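Local coordinates for ficolin-3 (Homo sapiens, PDB 2J5Z), which is a lectin that binds galactose and probably recognises sugars on foreign surfaces in innate immunity, through a fibrinogen-like domain, at residues 61-66 with 80-85. Sequence-based numbering, arbitrary orientation.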
ATOM      1  N   GLY A  61       7.154  12.805  -6.105  1.00 21.45           N
ATOM      2  CA  GLY A  61       8.451  12.892  -6.751  1.00 21.74           C
ATOM      3  C   GLY A  61       9.417  11.791  -6.346  1.00 22.09           C
ATOM      4  O   GLY A  61      10.625  11.906  -6.564  1.00 22.28           O
ATOM      5  N   SER A  62       8.881  10.716  -5.769  1.00 21.46           N
ATOM      6  CA  SER A  62       9.710   9.599  -5.333  1.00 21.07           C
ATOM      7  C   SER A  62      10.238   8.768  -6.507  1.00 21.16           C
ATOM      8  O   SER A  62      11.285   8.139  -6.402  1.00 21.91           O
ATOM      9  CB  SER A  62       8.955   8.718  -4.328  1.00 21.28           C
ATOM     10  OG  SER A  62       7.796   8.135  -4.900  1.00 20.68           O
ATOM     11  N   VAL A  63       9.529   8.787  -7.634  1.00 18.09           N
ATOM     12  CA  VAL A  63       9.917   7.975  -8.781  1.00 18.19           C
ATOM     13  C   VAL A  63      10.424   8.832  -9.944  1.00 18.09           C
ATOM     14  O   VAL A  63       9.831   9.860 -10.263  1.00 17.62           O
ATOM     15  CB  VAL A  63       8.717   7.136  -9.278  1.00 17.32           C
ATOM     16  CG1 VAL A  63       9.061   6.410 -10.579  1.00 18.01           C
ATOM     17  CG2 VAL A  63       8.285   6.143  -8.214  1.00 16.98           C
ATOM     18  N   ASP A  64      11.499   8.390 -10.592  1.00 17.94           N
ATOM     19  CA  ASP A  64      12.079   9.130 -11.720  1.00 19.36           C
ATOM     20  C   ASP A  64      11.279   8.834 -12.984  1.00 19.25           C
ATOM     21  O   ASP A  64      11.125   7.670 -13.375  1.00 19.41           O
ATOM     22  CB  ASP A  64      13.537   8.710 -11.900  1.00 20.36           C
ATOM     23  CG  ASP A  64      14.285   9.534 -12.936  1.00 22.38           C
ATOM     24  OD1 ASP A  64      13.684  10.404 -13.601  1.00 23.00           O
ATOM     25  OD2 ASP A  64      15.502   9.274 -13.100  1.00 24.56           O
ATOM     26  N   PHE A  65      10.738   9.876 -13.607  1.00 18.83           N
ATOM     27  CA  PHE A  65       9.942   9.679 -14.820  1.00 18.48           C
ATOM     28  C   PHE A  65      10.748   9.977 -16.093  1.00 19.59           C
ATOM     29  O   PHE A  65      10.245   9.807 -17.201  1.00 19.10           O
ATOM     30  CB  PHE A  65       8.625  10.490 -14.775  1.00 17.59           C
ATOM     31  CG  PHE A  65       7.478   9.754 -14.117  1.00 16.82           C
ATOM     32  CD1 PHE A  65       7.517   9.460 -12.763  1.00 15.66           C
ATOM     33  CD2 PHE A  65       6.358   9.352 -14.856  1.00 14.61           C
ATOM     34  CE1 PHE A  65       6.480   8.777 -12.149  1.00 15.96           C
ATOM     35  CE2 PHE A  65       5.304   8.664 -14.239  1.00 15.87           C
ATOM     36  CZ  PHE A  65       5.358   8.386 -12.886  1.00 15.98           C
ATOM     37  N   PHE A  66      12.000  10.409 -15.940  1.00 19.35           N
ATOM     38  CA  PHE A  66      12.830  10.650 -17.122  1.00 20.60           C
ATOM     39  C   PHE A  66      13.430   9.323 -17.591  1.00 20.80           C
ATOM     40  O   PHE A  66      14.608   9.030 -17.355  1.00 21.22           O
ATOM     41  CB  PHE A  66      13.920  11.705 -16.853  1.00 21.35           C
ATOM     42  CG  PHE A  66      14.636  12.164 -18.096  1.00 22.69           C
ATOM     43  CD1 PHE A  66      13.921  12.667 -19.175  1.00 23.44           C
ATOM     44  CD2 PHE A  66      16.024  12.099 -18.190  1.00 23.89           C
ATOM     45  CE1 PHE A  66      14.580  13.090 -20.324  1.00 24.38           C
ATOM     46  CE2 PHE A  66      16.683  12.517 -19.334  1.00 24.05           C
ATOM     47  CZ  PHE A  66      15.964  13.012 -20.400  1.00 23.76           C
ATOM     48  N   GLU A  80       2.651   1.539  -4.465  1.00 18.01           N
ATOM     49  CA  GLU A  80       2.276   2.353  -3.300  1.00 20.18           C
ATOM     50  C   GLU A  80       2.238   3.841  -3.615  1.00 20.16           C
ATOM     51  O   GLU A  80       1.635   4.639  -2.873  1.00 20.23           O
ATOM     52  CB  GLU A  80       3.322   2.119  -2.203  1.00 21.90           C
ATOM     53  CG  GLU A  80       3.011   2.693  -0.847  0.50 24.62           C
ATOM     54  CD  GLU A  80       4.178   2.518   0.112  0.50 25.57           C
ATOM     55  OE1 GLU A  80       5.333   2.770  -0.302  0.50 26.10           O
ATOM     56  OE2 GLU A  80       3.940   2.126   1.273  0.50 27.47           O
ATOM     57  N   SER A  81       2.901   4.232  -4.699  1.00 18.91           N
ATOM     58  CA  SER A  81       3.036   5.648  -4.997  1.00 18.77           C
ATOM     59  C   SER A  81       2.886   5.932  -6.489  1.00 19.04           C
ATOM     60  O   SER A  81       1.802   5.761  -7.060  1.00 21.16           O
ATOM     61  CB  SER A  81       4.356   6.209  -4.434  1.00 18.28           C
ATOM     62  OG  SER A  81       5.516   5.651  -5.044  1.00 17.79           O
ATOM     63  N   GLU A  82       3.983   6.321  -7.122  1.00 17.43           N
ATOM     64  CA  GLU A  82       3.945   6.834  -8.488  1.00 15.69           C
ATOM     65  C   GLU A  82       4.275   5.750  -9.506  1.00 14.97           C
ATOM     66  O   GLU A  82       5.139   4.908  -9.255  1.00 14.24           O
ATOM     67  CB  GLU A  82       4.928   7.986  -8.612  1.00 16.47           C
ATOM     68  CG  GLU A  82       4.688   9.088  -7.590  1.00 16.46           C
ATOM     69  CD  GLU A  82       5.615  10.265  -7.801  1.00 17.99           C
ATOM     70  OE1 GLU A  82       6.812  10.040  -8.064  1.00 19.49           O
ATOM     71  OE2 GLU A  82       5.137  11.412  -7.739  1.00 17.87           O
ATOM     72  N   PHE A  83       3.580   5.764 -10.647  1.00 13.72           N
ATOM     73  CA  PHE A  83       3.857   4.778 -11.690  1.00 12.42           C
ATOM     74  C   PHE A  83       3.351   5.185 -13.068  1.00 12.54           C
ATOM     75  O   PHE A  83       2.548   6.114 -13.207  1.00 11.66           O
ATOM     76  CB  PHE A  83       3.230   3.422 -11.331  1.00 13.70           C
ATOM     77  CG  PHE A  83       1.744   3.478 -11.164  1.00 13.39           C
ATOM     78  CD1 PHE A  83       0.902   3.341 -12.261  1.00 14.90           C
ATOM     79  CD2 PHE A  83       1.183   3.666  -9.902  1.00 12.71           C
ATOM     80  CE1 PHE A  83      -0.466   3.398 -12.101  1.00 14.57           C
ATOM     81  CE2 PHE A  83      -0.176   3.712  -9.735  1.00 14.93           C
ATOM     82  CZ  PHE A  83      -1.010   3.592 -10.824  1.00 13.22           C
ATOM     83  N   TRP A  84       3.862   4.478 -14.076  1.00 11.19           N
ATOM     84  CA  TRP A  84       3.321   4.494 -15.438  1.00 10.94           C
ATOM     85  C   TRP A  84       3.049   3.028 -15.789  1.00 10.54           C
ATOM     86  O   TRP A  84       3.959   2.199 -15.741  1.00 11.23           O
ATOM     87  CB  TRP A  84       4.351   5.097 -16.406  1.00 10.97           C
ATOM     88  CG  TRP A  84       3.916   5.057 -17.841  1.00 12.67           C
ATOM     89  CD1 TRP A  84       4.280   4.139 -18.793  1.00 12.05           C
ATOM     90  CD2 TRP A  84       3.019   5.972 -18.481  1.00 11.68           C
ATOM     91  NE1 TRP A  84       3.666   4.442 -19.995  1.00 12.69           N
ATOM     92  CE2 TRP A  84       2.896   5.567 -19.829  1.00 12.03           C
ATOM     93  CE3 TRP A  84       2.328   7.109 -18.048  1.00 12.14           C
ATOM     94  CZ2 TRP A  84       2.089   6.253 -20.748  1.00 10.57           C
ATOM     95  CZ3 TRP A  84       1.529   7.796 -18.966  1.00 13.37           C
ATOM     96  CH2 TRP A  84       1.418   7.366 -20.293  1.00 12.30           C
ATOM     97  N   LEU A  85       1.811   2.688 -16.149  1.00 10.44           N
ATOM     98  CA  LEU A  85       1.432   1.283 -16.306  1.00 10.40           C
ATOM     99  C   LEU A  85       2.198   0.589 -17.437  1.00 11.11           C
ATOM    100  O   LEU A  85       2.470  -0.615 -17.364  1.00 11.30           O
ATOM    101  CB  LEU A  85      -0.074   1.167 -16.583  1.00 11.19           C
ATOM    102  CG  LEU A  85      -0.646  -0.247 -16.637  1.00 12.31           C
ATOM    103  CD1 LEU A  85      -0.522  -0.963 -15.296  1.00 13.44           C
ATOM    104  CD2 LEU A  85      -2.125  -0.165 -17.068  1.00 13.25           C
TER
HETATM  105  O   HOH W   1       7.904   5.510  -4.124  1.00 33.27           O
HETATM  106  O   HOH W   2       8.003  11.682  -9.732  1.00 19.89           O
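Val63 and Glu82 mark the closest approach of two backbones, their CA atoms 6.1 Å apart, where an irregular loop, 61-66, passes a classic beta bulge at Ser81 and Glu82 just before strand 83-84. The side chain of Glu82 ties its own segment to the loop. Its CG lies anti to the carbonyl carbon (chi1 -55°) and the chain beyond is extended, so the carboxylate reaches into the turn of the loop. OE1 accepts from Val63 N at 3.0 Å, nearly along its C-O axis, while OE2 takes Gly61 N at 2.9 Å from above the carboxylate plane. OE2 also receives Gln59 N and Asp60 N, and a water 2.6 Å from OE1 links it to Val63 O. A carboxylate suits this place because its two oxygens can gather several backbone N-H groups, which probably favours the charged form. Gly61 fits the turn, its positive phi (75°) being easiest for glycine. Branched Val63 lays CG2 3.5 Å from Glu82 O, while CB and CG2 rest against Glu82 CB, the two side chains running past each other in opposite directions. Phe65 suits its place because a flat ring can set its C-H edge against Phe83 O (3.6 Å from CZ) and Glu82 CB while Arg58 makes a cation-pi contact with it. At the more open end, the short hydroxyls of Ser62 and Ser81 leave room for a water bridging their OG atoms, and Ser62 OG also bonds to Asp60. In this fibrinogen-like domain the contact ties the loop between strand 52-58 and helix 69-74 to strand 83-84, which pairs with strands 52-58 and 76-77, while Trp84 reaches Leu90 on helix 87-94.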